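Local structure of ralf, proline/betaine transporter (Legionella pneumophila, 4D7Q) at residues 262-267 with 279-284; 144-149 with 198-203; 25-30 with 336-341; 68-73 with 110-115. The protein probably acts as a guanine nucleotide exchange factor through its Sec7 domain, here fused to the capping domain of Rickettsia prowazekii RalF. The protein carries 2 engineered substitutions. All coordinates share one frame; numbering follows the deposited sequence.

In the fold
Contacts 1 and 2 are buried and contacts 3 and 4 only partly so, although contact 4 is nearest the centre of the chain. Contact 1 joins two strands of the capping-domain sheet and relies on backbone bonds and linked hydroxyls. Contact 2, packing on a Sec7 helix, is mostly apolar around one asparagine bond, whereas contact 4, within the Sec7 part, has an arginine on a backbone carbonyl. Contact 3 joins the two fused parts through lysines. Contacts 1 and 4 touch, Tyr283 OH lying 2.9 Å from Ala110 N, and contact 4 also meets contact 2, where Phe202 packs on Ile113. Contacts 2 and 3 lie on opposite sides of the chain's centre.

Contact 1 (262-267 with 279-284); sequences TGYKGS and EIQVYK
Ser267 OG is gripped by two groups: it donates to Glu279 OE2 across the hairpin at 2.6 Å and accepts from Tyr264 OH, also at 2.6 Å, within its own strand. It meets the carboxylate on the anti side, somewhat out of plane, and lies in the plane of the Tyr264 ring, at its edge. Strands 264-271 and 277-283 run antiparallel here (164° between the short axes) in the sheet of the Rickettsia capping domain. Tyr264 pairs with Tyr283 and Ser267 with Gln281, both as non-hydrogen-bonded pairs. Between them Lys265 and Gly266 together face Val282, the pattern of a beta bulge. Lys265 N donates to Val282 O at 2.7 Å, and Val282 N to Gly266 O at 3.1 Å. Lys284 N reaches Gly263 O, where positive phi and the closeness of Lys284 O both favour glycine. The strand pairing brings Tyr264 CB to 3.6 Å from Tyr283 CE2, and the anti chi1 of Tyr264 (176°) then carries CD1 over one face of the Tyr283 ring. Tyr283 OH donates to Gln281 OE1 at 2.8 Å and also accepts from Ala110 N of the fused Sec7 part. The two lysine chains cross at about a right angle, Lys265 CE 3.8 Å from Lys284 CB. Their NZ atoms stay apart: that of Lys265 bonds Ser286 OG, that of Lys284 forms a salt bridge with Glu230 and a hydrogen bond with Asn226. The relay from Tyr264 through Ser267 ends on a carboxylate oxygen that also bonds a glycerol, probably from the crystallisation liquor; the negative charge of Glu279 would probably strengthen both hydroxyl bonds.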
loop_
_atom_site.group_PDB
_atom_site.type_symbol
_atom_site.label_atom_id
_atom_site.label_comp_id
_atom_site.label_asym_id
_atom_site.label_seq_id
_atom_site.Cartn_x
_atom_site.Cartn_y
_atom_site.Cartn_z
ATOM N N THR A 262 -6.518 6.699 -5.437
ATOM C CA THR A 262 -5.078 6.388 -5.521
ATOM C C THR A 262 -4.529 6.420 -6.938
ATOM O O THR A 262 -3.304 6.405 -7.126
ATOM C CB THR A 262 -4.814 4.968 -4.980
ATOM O OG1 THR A 262 -5.536 4.053 -5.768
ATOM C CG2 THR A 262 -5.173 4.794 -3.524
ATOM N N GLY A 263 -5.428 6.410 -7.917
ATOM C CA GLY A 263 -5.038 6.402 -9.318
ATOM C C GLY A 263 -4.662 5.028 -9.830
ATOM O O GLY A 263 -4.191 4.892 -10.965
ATOM N N TYR A 264 -4.880 3.991 -9.001
ATOM C CA TYR A 264 -4.583 2.609 -9.366
ATOM C C TYR A 264 -5.581 2.167 -10.401
ATOM O O TYR A 264 -6.772 2.096 -10.092
ATOM C CB TYR A 264 -4.668 1.726 -8.110
ATOM C CG TYR A 264 -4.476 0.244 -8.318
ATOM C CD1 TYR A 264 -3.351 -0.250 -8.982
ATOM C CD2 TYR A 264 -5.324 -0.673 -7.712
ATOM C CE1 TYR A 264 -3.135 -1.624 -9.118
ATOM C CE2 TYR A 264 -5.132 -2.047 -7.852
ATOM C CZ TYR A 264 -4.041 -2.519 -8.561
ATOM O OH TYR A 264 -3.855 -3.871 -8.649
ATOM N N LYS A 265 -5.109 1.939 -11.638
ATOM C CA LYS A 265 -5.965 1.535 -12.756
ATOM C C LYS A 265 -6.152 0.018 -12.795
ATOM O O LYS A 265 -7.076 -0.471 -13.438
ATOM C CB LYS A 265 -5.431 2.049 -14.109
ATOM C CG LYS A 265 -5.309 3.569 -14.231
ATOM C CD LYS A 265 -6.676 4.271 -14.195
ATOM C CE LYS A 265 -6.550 5.735 -13.883
ATOM N NZ LYS A 265 -7.862 6.433 -13.976
ATOM N N GLY A 266 -5.285 -0.706 -12.102
ATOM C CA GLY A 266 -5.356 -2.156 -12.050
ATOM C C GLY A 266 -4.023 -2.814 -12.300
ATOM O O GLY A 266 -3.009 -2.134 -12.544
ATOM N N SER A 267 -4.025 -4.149 -12.227
ATOM C CA SER A 267 -2.808 -4.948 -12.392
ATOM C C SER A 267 -2.842 -5.868 -13.602
ATOM O O SER A 267 -3.809 -6.606 -13.811
ATOM C CB SER A 267 -2.522 -5.776 -11.140
ATOM O OG SER A 267 -1.983 -5.002 -10.080
ATOM N N GLU A 279 3.684 -9.083 -11.904
ATOM C CA GLU A 279 2.576 -8.136 -11.911
ATOM C C GLU A 279 2.999 -6.702 -12.254
ATOM O O GLU A 279 4.017 -6.218 -11.749
ATOM C CB GLU A 279 1.896 -8.194 -10.526
ATOM C CG GLU A 279 0.871 -7.115 -10.230
ATOM C CD GLU A 279 0.432 -7.057 -8.779
ATOM O OE1 GLU A 279 1.223 -7.444 -7.892
ATOM O OE2 GLU A 279 -0.711 -6.621 -8.527
ATOM N N ILE A 280 2.205 -6.026 -13.111
ATOM C CA ILE A 280 2.422 -4.616 -13.424
ATOM C C ILE A 280 1.292 -3.830 -12.777
ATOM O O ILE A 280 0.157 -3.896 -13.243
ATOM C CB ILE A 280 2.552 -4.203 -14.925
ATOM C CG1 ILE A 280 3.458 -5.128 -15.776
ATOM C CG2 ILE A 280 3.017 -2.729 -15.002
ATOM C CD1 ILE A 280 3.300 -4.866 -17.357
ATOM N N GLN A 281 1.607 -3.040 -11.752
ATOM C CA GLN A 281 0.610 -2.155 -11.138
ATOM C C GLN A 281 0.692 -0.832 -11.878
ATOM O O GLN A 281 1.775 -0.251 -11.966
ATOM C CB GLN A 281 0.875 -1.941 -9.666
ATOM C CG GLN A 281 0.754 -3.203 -8.812
ATOM C CD GLN A 281 1.206 -2.870 -7.418
ATOM O OE1 GLN A 281 0.731 -1.914 -6.808
ATOM N NE2 GLN A 281 2.183 -3.598 -6.914
ATOM N N VAL A 282 -0.443 -0.410 -12.474
ATOM C CA VAL A 282 -0.600 0.806 -13.286
ATOM C C VAL A 282 -1.342 1.890 -12.473
ATOM O O VAL A 282 -2.461 1.662 -12.002
ATOM C CB VAL A 282 -1.322 0.533 -14.646
ATOM C CG1 VAL A 282 -1.541 1.844 -15.438
ATOM C CG2 VAL A 282 -0.549 -0.489 -15.501
ATOM N N TYR A 283 -0.725 3.077 -12.391
ATOM C CA TYR A 283 -1.241 4.270 -11.718
ATOM C C TYR A 283 -1.227 5.435 -12.638
ATOM O O TYR A 283 -0.207 5.725 -13.265
ATOM C CB TYR A 283 -0.387 4.639 -10.499
ATOM C CG TYR A 283 -0.374 3.572 -9.437
ATOM C CD1 TYR A 283 0.485 2.474 -9.532
ATOM C CD2 TYR A 283 -1.233 3.638 -8.346
ATOM C CE1 TYR A 283 0.466 1.462 -8.581
ATOM C CE2 TYR A 283 -1.224 2.656 -7.365
ATOM C CZ TYR A 283 -0.364 1.576 -7.480
ATOM O OH TYR A 283 -0.389 0.588 -6.534
ATOM N N LYS A 284 -2.344 6.129 -12.717
ATOM C CA LYS A 284 -2.439 7.337 -13.534
ATOM C C LYS A 284 -3.217 8.394 -12.722
ATOM O O LYS A 284 -4.171 8.008 -12.021
ATOM C CB LYS A 284 -3.139 7.061 -14.882
ATOM C CG LYS A 284 -2.360 6.136 -15.835
ATOM C CD LYS A 284 -2.803 6.255 -17.292
ATOM C CE LYS A 284 -4.207 5.747 -17.524
ATOM N NZ LYS A 284 -4.800 6.319 -18.764
#

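Contact 2 (144-149 with 198-203); sequences QTIMLN and FELNFV. Engineered in segment 198-203: Glu199 (natural residue Lys).
Asn149 and Phe198 form the tight end of this contact, in which helix 135-152 of the helical Sec7 domain meets the loop that follows helix 183-195 and leads toward strand 208-214. Asn149 OD1 accepts from Phe198 N at 2.8 Å, with an N-H...O angle of 150° and the donor tilted from the carbonyl plane. The other end of the same amide, ND2, donates to Lys196 O, so one side chain holds two points of the loop backbone. CG of Asn149 lies anti to its own backbone N (chi1 -178°), which turns the amide to Phe198 N. Its CB, placed by the helix backbone, lies over a face of the Phe198 ring, 4.2 Å from the ring centroid and 15° off the normal, a CH-pi contact. The amide plane is inclined to the ring, and Asn149 CG comes within 3.4 Å of Phe198 CD1. One turn back along the helix, Thr145 places its methyl beside the tip of the ring, while its hydroxyl is bound to Leu141 O. Ile146 adds CG1 near Phe198 CE2, at a looser 4.3 Å. Beyond the phenylalanine the packing thins toward solvent. Glu199, an engineered residue, points away from the helix and is exposed, and Leu200 CD1 meets Ile146 CG2 at 4.1 Å. Leu200 and Ile146 both also lie on Leu101 of helix 93-102, and the side chains of Phe202 and Ile146 both touch Trp291 of the fused capping domain. On the tight side, the closest apolar approach is that of Thr145 CG2 to Phe198 CZ, 3.6 Å.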
loop_
_atom_site.group_PDB
_atom_site.type_symbol
_atom_site.label_atom_id
_atom_site.label_comp_id
_atom_site.label_asym_id
_atom_site.label_seq_id
_atom_site.Cartn_x
_atom_site.Cartn_y
_atom_site.Cartn_z
ATOM N N GLN A 144 -11.781 10.427 2.653
ATOM C CA GLN A 144 -12.129 11.842 2.472
ATOM C C GLN A 144 -11.237 12.745 3.309
ATOM O O GLN A 144 -10.841 13.804 2.819
ATOM C CB GLN A 144 -13.602 12.136 2.817
ATOM C CG GLN A 144 -14.111 13.483 2.240
ATOM C CD GLN A 144 -14.166 13.475 0.718
ATOM O OE1 GLN A 144 -14.414 12.445 0.070
ATOM N NE2 GLN A 144 -13.916 14.620 0.101
ATOM N N THR A 145 -11.030 12.361 4.603
ATOM C CA THR A 145 -10.271 13.095 5.619
ATOM C C THR A 145 -8.811 13.234 5.181
ATOM O O THR A 145 -8.258 14.323 5.256
ATOM C CB THR A 145 -10.440 12.409 6.996
ATOM O OG1 THR A 145 -11.816 12.410 7.370
ATOM C CG2 THR A 145 -9.587 13.027 8.092
ATOM N N ILE A 146 -8.208 12.140 4.696
ATOM C CA ILE A 146 -6.826 12.153 4.226
ATOM C C ILE A 146 -6.659 13.170 3.076
ATOM O O ILE A 146 -5.728 13.986 3.090
ATOM C CB ILE A 146 -6.393 10.738 3.758
ATOM C CG1 ILE A 146 -6.335 9.723 4.935
ATOM C CG2 ILE A 146 -5.020 10.825 3.039
ATOM C CD1 ILE A 146 -6.262 8.165 4.429
ATOM N N MET A 147 -7.537 13.065 2.060
ATOM C CA MET A 147 -7.475 13.903 0.869
ATOM C C MET A 147 -7.691 15.363 1.219
ATOM O O MET A 147 -6.904 16.204 0.772
ATOM C CB MET A 147 -8.476 13.442 -0.202
ATOM C CG MET A 147 -8.504 14.388 -1.411
ATOM S SD MET A 147 -9.772 13.974 -2.608
ATOM C CE MET A 147 -11.201 14.501 -1.791
ATOM N N LEU A 148 -8.766 15.667 1.996
ATOM C CA LEU A 148 -9.060 17.038 2.425
ATOM C C LEU A 148 -7.934 17.618 3.277
ATOM O O LEU A 148 -7.498 18.755 3.033
ATOM C CB LEU A 148 -10.405 17.133 3.139
ATOM C CG LEU A 148 -10.878 18.559 3.570
ATOM C CD1 LEU A 148 -11.105 19.493 2.349
ATOM C CD2 LEU A 148 -12.163 18.477 4.421
ATOM N N ASN A 149 -7.458 16.856 4.265
ATOM C CA ASN A 149 -6.358 17.329 5.119
ATOM C C ASN A 149 -5.121 17.693 4.310
ATOM O O ASN A 149 -4.564 18.759 4.523
ATOM C CB ASN A 149 -6.032 16.341 6.234
ATOM C CG ASN A 149 -4.945 16.845 7.142
ATOM O OD1 ASN A 149 -3.783 16.617 6.879
ATOM N ND2 ASN A 149 -5.286 17.601 8.183
ATOM N N PHE A 198 -1.708 16.365 8.721
ATOM C CA PHE A 198 -1.364 14.977 9.088
ATOM C C PHE A 198 0.136 14.752 8.974
ATOM O O PHE A 198 0.695 13.956 9.732
ATOM C CB PHE A 198 -2.100 13.960 8.184
ATOM C CG PHE A 198 -3.516 13.604 8.577
ATOM C CD1 PHE A 198 -4.256 14.434 9.424
ATOM C CD2 PHE A 198 -4.121 12.452 8.080
ATOM C CE1 PHE A 198 -5.576 14.134 9.739
ATOM C CE2 PHE A 198 -5.441 12.142 8.417
ATOM C CZ PHE A 198 -6.150 12.974 9.265
ATOM N N GLU A 199 0.792 15.459 8.025
ATOM C CA GLU A 199 2.240 15.335 7.757
ATOM C C GLU A 199 2.599 13.866 7.542
ATOM O O GLU A 199 3.508 13.308 8.176
ATOM C CB GLU A 199 3.100 16.002 8.842
ATOM C CG GLU A 199 2.715 17.456 9.070
ATOM C CD GLU A 199 3.745 18.289 9.799
ATOM O OE1 GLU A 199 4.164 17.882 10.904
ATOM O OE2 GLU A 199 4.076 19.388 9.298
ATOM N N LEU A 200 1.828 13.286 6.651
ATOM C CA LEU A 200 1.845 11.880 6.367
ATOM C C LEU A 200 3.256 11.421 5.831
ATOM O O LEU A 200 3.809 12.193 5.089
ATOM C CB LEU A 200 0.772 11.468 5.373
ATOM C CG LEU A 200 -0.592 11.276 5.995
ATOM C CD1 LEU A 200 -1.545 10.502 5.127
ATOM C CD2 LEU A 200 -0.567 10.767 7.414
ATOM N N ASN A 201 4.006 10.320 6.086
ATOM C CA ASN A 201 5.230 9.931 5.463
ATOM C C ASN A 201 5.009 8.653 4.738
ATOM O O ASN A 201 4.583 7.691 5.330
ATOM C CB ASN A 201 6.304 9.754 6.508
ATOM C CG ASN A 201 6.440 10.964 7.389
ATOM O OD1 ASN A 201 6.567 12.055 6.904
ATOM N ND2 ASN A 201 6.384 10.767 8.690
ATOM N N PHE A 202 5.213 8.701 3.444
ATOM C CA PHE A 202 5.107 7.537 2.554
ATOM C C PHE A 202 6.490 7.044 2.203
ATOM O O PHE A 202 7.429 7.834 2.193
ATOM C CB PHE A 202 4.374 7.914 1.244
ATOM C CG PHE A 202 2.912 8.274 1.408
ATOM C CD1 PHE A 202 2.527 9.585 1.690
ATOM C CD2 PHE A 202 1.923 7.307 1.276
ATOM C CE1 PHE A 202 1.176 9.919 1.819
ATOM C CE2 PHE A 202 0.575 7.629 1.457
ATOM C CZ PHE A 202 0.206 8.937 1.708
ATOM N N VAL A 203 6.612 5.764 1.816
ATOM C CA VAL A 203 7.872 5.221 1.291
ATOM C C VAL A 203 8.182 6.027 -0.015
ATOM O O VAL A 203 7.254 6.453 -0.704
ATOM C CB VAL A 203 7.784 3.686 1.000
ATOM C CG1 VAL A 203 7.511 2.896 2.270
ATOM C CG2 VAL A 203 6.723 3.368 -0.062
#

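Contact 3 (25-30 with 336-341); sequences KPKNGI and TYDYLK
Lys25 and Lys27 each place CG anti to the backbone N (chi1 -163° and -178°) and run extended to the amino group, which carries both chains from the start of helix 26-40 to the loop at Tyr337 and Asp338. Lys27 NZ ends 2.6 Å from Asp338 OD1 in a salt bridge that uses the anti lone pair of the carboxylate. The second oxygen, OD2, pairs with Arg305, so the aspartate is held between two positive groups and would be expected to stay ionised. Lys25 NZ makes a longer bond of 3.2 Å to Asp338 O, approaching from above the carbonyl plane, 54° out of it, rather than along a lone pair. On the way, the Lys25 chain lies across Leu340, CG meeting CD2. The ring of Tyr337 takes up the root of the other lysine: Lys27 CB sits over one face, 3.9 Å from the ring centroid, as a CH-pi contact, and CG lies 3.7 Å from Tyr337 CE2. Beyond the ring, Tyr337 OH rests on Ile30 CB at 3.5 Å. Water 1 accepts from Lys27 N at 2.9 Å; its approach to Tyr337 O is very short and so doubtful in detail. Inside the loop, Thr336 OG1 accepts from Tyr339 N, an ST motif, and Thr336 N bonds Tyr339 O, closing the turn around Asp338. Tyr67 of helix 61-68 touches both Ile30 and Tyr337. Because the helix comes from the Legionella Sec7 domain and the loop from the Rickettsia capping domain, this pairing belongs to the chimera: an interdomain interface in which the first turn of a helix docks on a loop.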
loop_
_atom_site.group_PDB
_atom_site.type_symbol
_atom_site.label_atom_id
_atom_site.label_comp_id
_atom_site.label_asym_id
_atom_site.label_seq_id
_atom_site.Cartn_x
_atom_site.Cartn_y
_atom_site.Cartn_z
ATOM N N LYS A 25 17.228 -8.300 6.365
ATOM C CA LYS A 25 16.236 -8.965 5.515
ATOM C C LYS A 25 14.980 -9.246 6.363
ATOM O O LYS A 25 14.994 -10.181 7.168
ATOM C CB LYS A 25 16.794 -10.237 4.849
ATOM C CG LYS A 25 15.946 -10.695 3.685
ATOM C CD LYS A 25 16.183 -12.126 3.254
ATOM C CE LYS A 25 15.358 -12.382 2.004
ATOM N NZ LYS A 25 15.498 -13.779 1.490
ATOM N N PRO A 26 13.901 -8.439 6.203
ATOM C CA PRO A 26 12.684 -8.607 7.042
ATOM C C PRO A 26 12.132 -10.018 7.218
ATOM O O PRO A 26 11.746 -10.379 8.333
ATOM C CB PRO A 26 11.682 -7.655 6.385
ATOM C CG PRO A 26 12.544 -6.567 5.884
ATOM C CD PRO A 26 13.744 -7.285 5.296
ATOM N N LYS A 27 12.149 -10.823 6.136
ATOM C CA LYS A 27 11.721 -12.223 6.114
ATOM C C LYS A 27 12.422 -13.054 7.214
ATOM O O LYS A 27 11.773 -13.862 7.877
ATOM C CB LYS A 27 12.036 -12.822 4.739
ATOM C CG LYS A 27 11.605 -14.269 4.576
ATOM C CD LYS A 27 11.854 -14.704 3.157
ATOM C CE LYS A 27 11.153 -15.981 2.827
ATOM N NZ LYS A 27 11.279 -16.276 1.376
ATOM N N ASN A 28 13.738 -12.843 7.382
ATOM C CA ASN A 28 14.568 -13.528 8.367
ATOM C C ASN A 28 14.238 -13.135 9.811
ATOM O O ASN A 28 14.316 -13.989 10.700
ATOM C CB ASN A 28 16.048 -13.281 8.062
ATOM C CG ASN A 28 16.571 -14.094 6.894
ATOM O OD1 ASN A 28 15.953 -15.055 6.429
ATOM N ND2 ASN A 28 17.717 -13.705 6.388
ATOM N N GLY A 29 13.913 -11.852 10.028
ATOM C CA GLY A 29 13.523 -11.342 11.342
ATOM C C GLY A 29 12.192 -11.925 11.751
ATOM O O GLY A 29 12.036 -12.403 12.872
ATOM N N ILE A 30 11.235 -11.950 10.798
ATOM C CA ILE A 30 9.903 -12.531 10.983
ATOM C C ILE A 30 10.042 -14.018 11.276
ATOM O O ILE A 30 9.425 -14.513 12.229
ATOM C CB ILE A 30 8.962 -12.243 9.766
ATOM C CG1 ILE A 30 8.676 -10.718 9.576
ATOM C CG2 ILE A 30 7.664 -13.068 9.816
ATOM C CD1 ILE A 30 7.990 -9.996 10.724
ATOM N N THR A 336 12.339 -7.127 -2.491
ATOM C CA THR A 336 10.994 -7.649 -2.244
ATOM C C THR A 336 11.138 -8.415 -0.924
ATOM O O THR A 336 12.246 -8.498 -0.398
ATOM C CB THR A 336 10.447 -8.514 -3.388
ATOM O OG1 THR A 336 11.139 -9.761 -3.429
ATOM C CG2 THR A 336 10.462 -7.817 -4.728
ATOM N N TYR A 337 10.051 -8.986 -0.397
ATOM C CA TYR A 337 10.124 -9.753 0.845
ATOM C C TYR A 337 11.080 -10.974 0.699
ATOM O O TYR A 337 11.735 -11.379 1.666
ATOM C CB TYR A 337 8.715 -10.230 1.214
ATOM C CG TYR A 337 8.624 -10.862 2.587
ATOM C CD1 TYR A 337 8.712 -10.086 3.740
ATOM C CD2 TYR A 337 8.404 -12.231 2.733
ATOM C CE1 TYR A 337 8.600 -10.657 5.005
ATOM C CE2 TYR A 337 8.240 -12.805 3.993
ATOM C CZ TYR A 337 8.331 -12.010 5.127
ATOM O OH TYR A 337 8.255 -12.558 6.385
ATOM N N ASP A 338 11.160 -11.538 -0.524
ATOM C CA ASP A 338 11.931 -12.734 -0.831
ATOM C C ASP A 338 13.276 -12.532 -1.531
ATOM O O ASP A 338 14.171 -13.376 -1.402
ATOM C CB ASP A 338 11.055 -13.659 -1.666
ATOM C CG ASP A 338 9.747 -13.982 -0.981
ATOM O OD1 ASP A 338 9.777 -14.684 0.045
ATOM O OD2 ASP A 338 8.698 -13.539 -1.479
ATOM N N TYR A 339 13.403 -11.455 -2.298
ATOM C CA TYR A 339 14.602 -11.173 -3.070
ATOM C C TYR A 339 15.249 -9.889 -2.644
ATOM O O TYR A 339 14.586 -8.845 -2.542
ATOM C CB TYR A 339 14.279 -11.143 -4.566
ATOM C CG TYR A 339 13.943 -12.513 -5.108
ATOM C CD1 TYR A 339 14.940 -13.467 -5.314
ATOM C CD2 TYR A 339 12.626 -12.869 -5.394
ATOM C CE1 TYR A 339 14.637 -14.739 -5.797
ATOM C CE2 TYR A 339 12.312 -14.134 -5.897
ATOM C CZ TYR A 339 13.320 -15.072 -6.075
ATOM O OH TYR A 339 13.028 -16.336 -6.523
ATOM N N LEU A 340 16.561 -9.963 -2.417
ATOM C CA LEU A 340 17.373 -8.825 -2.021
ATOM C C LEU A 340 17.404 -7.815 -3.166
ATOM O O LEU A 340 17.210 -8.198 -4.318
ATOM C CB LEU A 340 18.809 -9.295 -1.669
ATOM C CG LEU A 340 18.956 -10.242 -0.456
ATOM C CD1 LEU A 340 20.407 -10.700 -0.285
ATOM C CD2 LEU A 340 18.492 -9.576 0.846
ATOM N N LYS A 341 17.654 -6.528 -2.854
ATOM C CA LYS A 341 17.765 -5.486 -3.880
ATOM C C LYS A 341 18.813 -5.854 -4.955
ATOM O O LYS A 341 18.587 -5.600 -6.148
ATOM C CB LYS A 341 18.114 -4.131 -3.242
ATOM C CG LYS A 341 18.277 -3.019 -4.273
ATOM C CD LYS A 341 18.653 -1.712 -3.627
ATOM C CE LYS A 341 18.981 -0.682 -4.675
ATOM N NZ LYS A 341 19.122 0.665 -4.071
HETATM O O HOH W 1 12.501 -9.720 3.432
#

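Contact 4 (68-73 with 110-115); sequences LSSPEA and AQKIDR
Arg115 reaches from helix 110-127 to the turn Ser69-Pro71, which connects helix 61-68 to helix 73-84 within the Sec7 domain, and every atom of its side chain finds a neighbour there. CB lies 3.9 Å from Ser69 O, and CG continues past the same oxygen. CD comes closer, 3.4 Å from Ser69 O, while also passing Ser70 O at 3.6 Å. From NE onward the flat group moves beside the proline, NE near Pro71 CA and CZ 3.7 Å from Pro71 CB. At the tip the two nitrogens divide their roles. Arg115 NH1 donates to Ser69 O at 2.9 Å, with an N-H...O angle of 157°; the acceptor lies 11° from the guanidinium plane, and the donor is in the carbonyl plane of Ser69. Arg115 NH2 rests 3.5 Å from Pro71 CB, so the proline occupies one face of the guanidinium, offset toward its rim. The opposite face carries Gln111 O of the same helix. Lys112, also on this helix, packs on Ser69 as well: Lys112 CB meets Ser69 OG at 3.3 Å, and its CA-H points to Ser69 O. That hydroxyl, with chi1 at 64°, is turned back to Gly65 O and does not bond Lys112. The lysine tip itself leaves the turn and forms salt bridges with Asp66 and Glu109. Ser69 O thus gathers an N-H bond, a weaker C-H contact and several methylenes. As the first carbonyl after helix 61-68 has left helical geometry, it sits near that helix's partly negative end, where the positive guanidinium would probably be favoured.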
loop_
_atom_site.group_PDB
_atom_site.type_symbol
_atom_site.label_atom_id
_atom_site.label_comp_id
_atom_site.label_asym_id
_atom_site.label_seq_id
_atom_site.Cartn_x
_atom_site.Cartn_y
_atom_site.Cartn_z
ATOM N N LEU A 68 2.890 -5.390 7.184
ATOM C CA LEU A 68 1.562 -5.217 7.763
ATOM C C LEU A 68 0.436 -5.083 6.737
ATOM O O LEU A 68 -0.675 -5.548 6.998
ATOM C CB LEU A 68 1.525 -4.009 8.729
ATOM C CG LEU A 68 2.214 -4.223 10.080
ATOM C CD1 LEU A 68 2.331 -2.899 10.856
ATOM C CD2 LEU A 68 1.493 -5.270 10.905
ATOM N N SER A 69 0.714 -4.428 5.599
ATOM C CA SER A 69 -0.304 -4.142 4.576
ATOM C C SER A 69 -0.363 -5.166 3.424
ATOM O O SER A 69 -1.053 -4.925 2.425
ATOM C CB SER A 69 -0.074 -2.741 4.027
ATOM O OG SER A 69 1.174 -2.691 3.360
ATOM N N SER A 70 0.377 -6.288 3.552
ATOM C CA SER A 70 0.461 -7.326 2.525
ATOM C C SER A 70 -0.781 -8.241 2.492
ATOM O O SER A 70 -1.545 -8.249 3.462
ATOM C CB SER A 70 1.769 -8.106 2.640
ATOM O OG SER A 70 2.835 -7.311 2.160
ATOM N N PRO A 71 -1.029 -8.945 1.358
ATOM C CA PRO A 71 -2.293 -9.703 1.212
ATOM C C PRO A 71 -2.441 -11.071 1.860
ATOM O O PRO A 71 -3.571 -11.543 1.962
ATOM C CB PRO A 71 -2.430 -9.851 -0.296
ATOM C CG PRO A 71 -1.040 -9.848 -0.805
ATOM C CD PRO A 71 -0.262 -8.942 0.088
ATOM N N GLU A 72 -1.344 -11.746 2.207
ATOM C CA GLU A 72 -1.444 -13.113 2.756
ATOM C C GLU A 72 -2.042 -13.188 4.141
ATOM O O GLU A 72 -1.979 -12.211 4.893
ATOM C CB GLU A 72 -0.132 -13.864 2.613
ATOM C CG GLU A 72 0.217 -13.962 1.132
ATOM C CD GLU A 72 1.573 -14.505 0.760
ATOM O OE1 GLU A 72 2.172 -15.250 1.571
ATOM O OE2 GLU A 72 2.025 -14.206 -0.369
ATOM N N ALA A 73 -2.685 -14.329 4.445
ATOM C CA ALA A 73 -3.391 -14.625 5.688
ATOM C C ALA A 73 -2.621 -14.188 6.931
ATOM O O ALA A 73 -3.165 -13.457 7.753
ATOM C CB ALA A 73 -3.745 -16.124 5.751
ATOM N N ALA A 110 -1.601 0.912 -3.951
ATOM C CA ALA A 110 -3.004 1.153 -3.607
ATOM C C ALA A 110 -3.620 0.058 -2.721
ATOM O O ALA A 110 -4.289 0.380 -1.741
ATOM C CB ALA A 110 -3.834 1.320 -4.862
ATOM N N GLN A 111 -3.438 -1.216 -3.091
ATOM C CA GLN A 111 -4.040 -2.334 -2.329
ATOM C C GLN A 111 -3.516 -2.416 -0.913
ATOM O O GLN A 111 -4.267 -2.781 -0.006
ATOM C CB GLN A 111 -3.808 -3.671 -3.030
ATOM C CG GLN A 111 -4.491 -3.827 -4.380
ATOM C CD GLN A 111 -4.263 -5.247 -4.829
ATOM O OE1 GLN A 111 -4.603 -6.202 -4.127
ATOM N NE2 GLN A 111 -3.552 -5.424 -5.913
ATOM N N LYS A 112 -2.231 -2.034 -0.726
ATOM C CA LYS A 112 -1.560 -1.976 0.568
ATOM C C LYS A 112 -2.128 -0.829 1.419
ATOM O O LYS A 112 -2.506 -1.055 2.571
ATOM C CB LYS A 112 -0.044 -1.878 0.387
ATOM C CG LYS A 112 0.554 -3.172 -0.153
ATOM C CD LYS A 112 2.054 -3.162 -0.204
ATOM C CE LYS A 112 2.538 -4.528 -0.640
ATOM N NZ LYS A 112 3.932 -4.436 -1.106
ATOM N N ILE A 113 -2.239 0.387 0.861
ATOM C CA ILE A 113 -2.822 1.517 1.637
ATOM C C ILE A 113 -4.303 1.219 2.001
ATOM O O ILE A 113 -4.772 1.596 3.079
ATOM C CB ILE A 113 -2.604 2.933 0.976
ATOM C CG1 ILE A 113 -2.765 4.096 2.009
ATOM C CG2 ILE A 113 -3.533 3.180 -0.217
ATOM C CD1 ILE A 113 -1.572 4.361 2.865
ATOM N N ASP A 114 -5.015 0.529 1.090
ATOM C CA ASP A 114 -6.398 0.108 1.249
ATOM C C ASP A 114 -6.517 -0.839 2.458
ATOM O O ASP A 114 -7.387 -0.646 3.304
ATOM C CB ASP A 114 -6.869 -0.602 -0.018
ATOM C CG ASP A 114 -8.364 -0.763 -0.109
ATOM O OD1 ASP A 114 -9.079 0.056 0.471
ATOM O OD2 ASP A 114 -8.810 -1.681 -0.785
ATOM N N ARG A 115 -5.624 -1.834 2.570
ATOM C CA ARG A 115 -5.666 -2.740 3.728
ATOM C C ARG A 115 -5.478 -2.003 5.068
ATOM O O ARG A 115 -6.142 -2.335 6.046
ATOM C CB ARG A 115 -4.680 -3.884 3.562
ATOM C CG ARG A 115 -5.200 -4.898 2.565
ATOM C CD ARG A 115 -4.247 -6.059 2.381
ATOM N NE ARG A 115 -4.506 -6.643 1.079
ATOM C CZ ARG A 115 -3.759 -6.438 0.009
ATOM N NH1 ARG A 115 -2.616 -5.769 0.107
ATOM N NH2 ARG A 115 -4.111 -6.954 -1.156
#